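Local coordinates for protein BrkA autotransporter (PDB 3QQ2) that inhibits the classical pathway of complement activation and, through its outer-membrane beta-barrel translocator domain, forms the pore for passenger secretion, at residues A187-R198 and Q209-F220. The protein carries 1 engineered substitution. Numbering follows the deposited sequence.
Sequences ATLGRLGLRFGR and QPYARLGWTQEF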
# COMPACT_ATOMS: atom_id res chain seq x y z
N ALA A 187 -11.36 -2.16 19.05
CA ALA A 187 -11.36 -3.43 19.83
C ALA A 187 -11.76 -3.41 21.32
O ALA A 187 -11.21 -2.64 22.11
CB ALA A 187 -10.00 -4.14 19.68
N THR A 188 -12.69 -4.30 21.70
CA THR A 188 -13.01 -4.60 23.10
C THR A 188 -12.14 -5.70 23.75
O THR A 188 -11.75 -6.65 23.08
CB THR A 188 -14.51 -4.95 23.26
OG1 THR A 188 -15.27 -3.73 23.34
CG2 THR A 188 -14.77 -5.76 24.52
N LEU A 189 -11.81 -5.52 25.03
CA LEU A 189 -11.18 -6.54 25.88
C LEU A 189 -11.96 -6.72 27.14
O LEU A 189 -12.45 -5.74 27.72
CB LEU A 189 -9.75 -6.17 26.28
CG LEU A 189 -8.61 -6.69 25.41
CD1 LEU A 189 -8.66 -6.06 24.00
CD2 LEU A 189 -7.24 -6.51 26.06
N GLY A 190 -12.10 -7.99 27.52
CA GLY A 190 -12.55 -8.41 28.86
C GLY A 190 -11.34 -9.02 29.55
O GLY A 190 -10.51 -9.66 28.87
N ARG A 191 -11.20 -8.82 30.86
CA ARG A 191 -10.16 -9.53 31.61
C ARG A 191 -10.51 -9.95 33.05
O ARG A 191 -10.89 -9.14 33.90
CB ARG A 191 -8.83 -8.80 31.53
CG ARG A 191 -7.70 -9.50 32.29
CD ARG A 191 -6.42 -9.67 31.44
NE ARG A 191 -5.61 -8.45 31.25
CZ ARG A 191 -5.86 -7.51 30.34
NH1 ARG A 191 -6.91 -7.61 29.54
NH2 ARG A 191 -5.06 -6.45 30.23
N LEU A 192 -10.36 -11.27 33.27
CA LEU A 192 -10.62 -11.94 34.54
C LEU A 192 -9.31 -12.44 35.13
O LEU A 192 -8.44 -12.89 34.40
CB LEU A 192 -11.53 -13.14 34.31
CG LEU A 192 -12.97 -12.87 33.91
CD1 LEU A 192 -13.76 -14.11 34.22
CD2 LEU A 192 -13.56 -11.71 34.68
N GLY A 193 -9.19 -12.35 36.45
CA GLY A 193 -7.97 -12.72 37.15
C GLY A 193 -8.12 -12.74 38.66
O GLY A 193 -9.09 -12.22 39.22
N LEU A 194 -7.13 -13.34 39.31
CA LEU A 194 -7.08 -13.43 40.76
C LEU A 194 -5.64 -13.38 41.23
O LEU A 194 -4.79 -14.07 40.67
CB LEU A 194 -7.71 -14.74 41.18
CG LEU A 194 -7.77 -15.08 42.67
CD1 LEU A 194 -9.03 -14.52 43.33
CD2 LEU A 194 -7.73 -16.57 42.79
N ARG A 195 -5.36 -12.57 42.25
CA ARG A 195 -4.05 -12.65 42.93
C ARG A 195 -4.13 -13.12 44.40
O ARG A 195 -5.07 -12.79 45.12
CB ARG A 195 -3.21 -11.36 42.76
CG ARG A 195 -3.75 -10.06 43.37
CD ARG A 195 -3.19 -8.78 42.63
NE ARG A 195 -2.05 -8.11 43.28
CZ ARG A 195 -2.15 -7.22 44.28
NH1 ARG A 195 -3.34 -6.92 44.78
NH2 ARG A 195 -1.06 -6.65 44.79
N PHE A 196 -3.16 -13.93 44.81
CA PHE A 196 -3.01 -14.32 46.20
C PHE A 196 -1.70 -13.79 46.69
O PHE A 196 -0.67 -14.05 46.08
CB PHE A 196 -2.93 -15.83 46.35
CG PHE A 196 -4.23 -16.53 46.19
CD1 PHE A 196 -5.34 -16.13 46.92
CD2 PHE A 196 -4.34 -17.62 45.32
CE1 PHE A 196 -6.55 -16.78 46.79
CE2 PHE A 196 -5.53 -18.28 45.17
CZ PHE A 196 -6.65 -17.87 45.91
N GLY A 197 -1.70 -13.08 47.81
CA GLY A 197 -0.44 -12.70 48.40
C GLY A 197 -0.46 -12.67 49.91
O GLY A 197 -1.47 -13.01 50.54
N ARG A 198 0.67 -12.27 50.48
CA ARG A 198 0.78 -11.97 51.91
C ARG A 198 1.28 -10.54 52.08
O ARG A 198 2.25 -10.12 51.43
CB ARG A 198 1.67 -13.01 52.63
CG ARG A 198 1.86 -12.78 54.14
CD ARG A 198 2.22 -14.08 54.84
NE ARG A 198 3.11 -13.91 56.00
CZ ARG A 198 4.45 -14.00 55.94
NH1 ARG A 198 5.05 -14.25 54.77
NH2 ARG A 198 5.18 -13.85 57.04
N GLN A 209 5.14 -6.87 49.76
CA GLN A 209 3.87 -7.55 49.55
C GLN A 209 3.84 -8.36 48.26
O GLN A 209 3.23 -7.92 47.27
CB GLN A 209 2.73 -6.53 49.55
CG GLN A 209 1.37 -7.15 49.81
CD GLN A 209 0.27 -6.48 49.02
OE1 GLN A 209 -0.61 -5.85 49.59
NE2 GLN A 209 0.32 -6.63 47.71
N PRO A 210 4.47 -9.54 48.27
CA PRO A 210 4.46 -10.45 47.11
C PRO A 210 3.09 -11.03 46.89
O PRO A 210 2.25 -11.00 47.78
CB PRO A 210 5.39 -11.60 47.53
CG PRO A 210 6.07 -11.10 48.73
CD PRO A 210 5.16 -10.14 49.41
N TYR A 211 2.87 -11.52 45.67
CA TYR A 211 1.63 -12.22 45.27
C TYR A 211 1.96 -12.98 44.00
O TYR A 211 2.89 -12.60 43.27
CB TYR A 211 0.52 -11.22 44.96
CG TYR A 211 0.89 -10.31 43.81
CD1 TYR A 211 0.69 -10.71 42.49
CD2 TYR A 211 1.49 -9.06 44.03
CE1 TYR A 211 1.06 -9.89 41.45
CE2 TYR A 211 1.85 -8.24 42.99
CZ TYR A 211 1.63 -8.66 41.70
OH TYR A 211 1.97 -7.86 40.65
N ALA A 212 1.20 -14.04 43.74
CA ALA A 212 1.22 -14.65 42.43
C ALA A 212 -0.17 -14.49 41.78
O ALA A 212 -1.18 -14.39 42.48
CB ALA A 212 1.64 -16.06 42.54
N ARG A 213 -0.21 -14.44 40.44
CA ARG A 213 -1.41 -13.96 39.73
C ARG A 213 -1.82 -14.86 38.60
O ARG A 213 -0.99 -15.20 37.76
CB ARG A 213 -1.18 -12.54 39.15
CG ARG A 213 -2.44 -11.64 39.19
CD ARG A 213 -2.38 -10.40 38.30
NE ARG A 213 -2.38 -10.79 36.88
CZ ARG A 213 -3.46 -10.85 36.10
NH1 ARG A 213 -4.66 -10.53 36.57
NH2 ARG A 213 -3.34 -11.21 34.83
N LEU A 214 -3.10 -15.22 38.56
CA LEU A 214 -3.64 -15.98 37.43
C LEU A 214 -4.69 -15.17 36.71
O LEU A 214 -5.59 -14.62 37.35
CB LEU A 214 -4.27 -17.29 37.87
CG LEU A 214 -5.15 -17.98 36.82
CD1 LEU A 214 -4.37 -18.97 35.96
CD2 LEU A 214 -6.29 -18.66 37.51
N GLY A 215 -4.60 -15.14 35.38
CA GLY A 215 -5.51 -14.33 34.59
C GLY A 215 -5.96 -14.92 33.27
O GLY A 215 -5.24 -15.65 32.61
N TRP A 216 -7.18 -14.58 32.89
CA TRP A 216 -7.68 -14.86 31.57
C TRP A 216 -8.00 -13.55 30.86
O TRP A 216 -8.44 -12.58 31.49
CB TRP A 216 -8.94 -15.70 31.68
CG TRP A 216 -9.64 -15.97 30.38
CD1 TRP A 216 -9.28 -16.90 29.44
CD2 TRP A 216 -10.82 -15.34 29.90
NE1 TRP A 216 -10.17 -16.88 28.39
CE2 TRP A 216 -11.13 -15.93 28.65
CE3 TRP A 216 -11.66 -14.33 30.41
CZ2 TRP A 216 -12.23 -15.54 27.89
CZ3 TRP A 216 -12.76 -13.94 29.65
CH2 TRP A 216 -13.03 -14.55 28.41
N THR A 217 -7.77 -13.52 29.55
CA THR A 217 -8.22 -12.39 28.74
C THR A 217 -8.48 -12.75 27.29
O THR A 217 -7.82 -13.62 26.71
CB THR A 217 -7.27 -11.18 28.82
OG1 THR A 217 -7.98 -10.00 28.47
CG2 THR A 217 -6.06 -11.34 27.90
N GLN A 218 -9.46 -12.08 26.71
CA GLN A 218 -9.82 -12.29 25.32
C GLN A 218 -10.06 -10.96 24.63
O GLN A 218 -10.05 -9.91 25.28
CB GLN A 218 -11.06 -13.18 25.22
CG GLN A 218 -12.32 -12.58 25.88
CD GLN A 218 -13.62 -13.13 25.30
OE1 GLN A 218 -14.54 -12.36 24.98
NE2 GLN A 218 -13.71 -14.46 25.16
N GLU A 219 -10.33 -11.02 23.33
CA GLU A 219 -10.51 -9.83 22.51
C GLU A 219 -11.54 -10.04 21.44
O GLU A 219 -11.28 -10.82 20.55
CB GLU A 219 -9.24 -9.55 21.72
CG GLU A 219 -8.05 -9.05 22.49
CD GLU A 219 -7.15 -8.18 21.64
OE1 GLU A 219 -7.37 -8.10 20.41
OE2 GLU A 219 -6.22 -7.56 22.23
N PHE A 220 -12.66 -9.33 21.45
CA PHE A 220 -13.29 -9.11 20.15
C PHE A 220 -12.80 -7.80 19.52
O PHE A 220 -12.91 -6.74 20.13
CB PHE A 220 -14.81 -9.29 20.10
CG PHE A 220 -15.30 -9.88 18.76
CD1 PHE A 220 -15.09 -11.24 18.45
CD2 PHE A 220 -15.94 -9.07 17.81
CE1 PHE A 220 -15.52 -11.78 17.22
CE2 PHE A 220 -16.38 -9.61 16.57
CZ PHE A 220 -16.17 -10.98 16.29
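Arg191 and Thr217 meet on the inward face of an antiparallel beta hairpin, 187-198 with 209-220, in the wall of the autotransporter beta-barrel. The hairpin illustrates how a transmembrane barrel sorts its residues: Arg191, Arg195, Arg213, Thr217 and Tyr211 turn to the polar interior, while Leu192, Leu194, Phe196, Leu214 and Trp216 lie on the outer surface, consistent with facing lipid. Arg191 can be followed from CB to its tip. Its CB lies 3.4 Å from Thr217 OG1, and CG, anti to the backbone N (chi1 -179°), runs beside Trp216 O. CD then rests on Thr217 CB; NE has a long, weak ion pair with Glu243 on strand 241-252, and CZ is 3.8 Å from Thr217 OG1. Bends at chi2 and chi3 bring NH1 back to donate to Thr217 OG1 at 2.8 Å, a bent bond (135° at the hydrogen) with OG1 out of the guanidinium plane. NH2 is salt-bridged to Glu161 on strand 154-173. Thr217 OG1 in turn donates to Gly190 O, so one hydroxyl ties a side chain and a carbonyl of the partner strand. Farther along, Arg195, salt-bridged through NH1 to Glu157, makes a cation-pi contact with Tyr211, its NE 3.6 Å above the ring plane, over the centre.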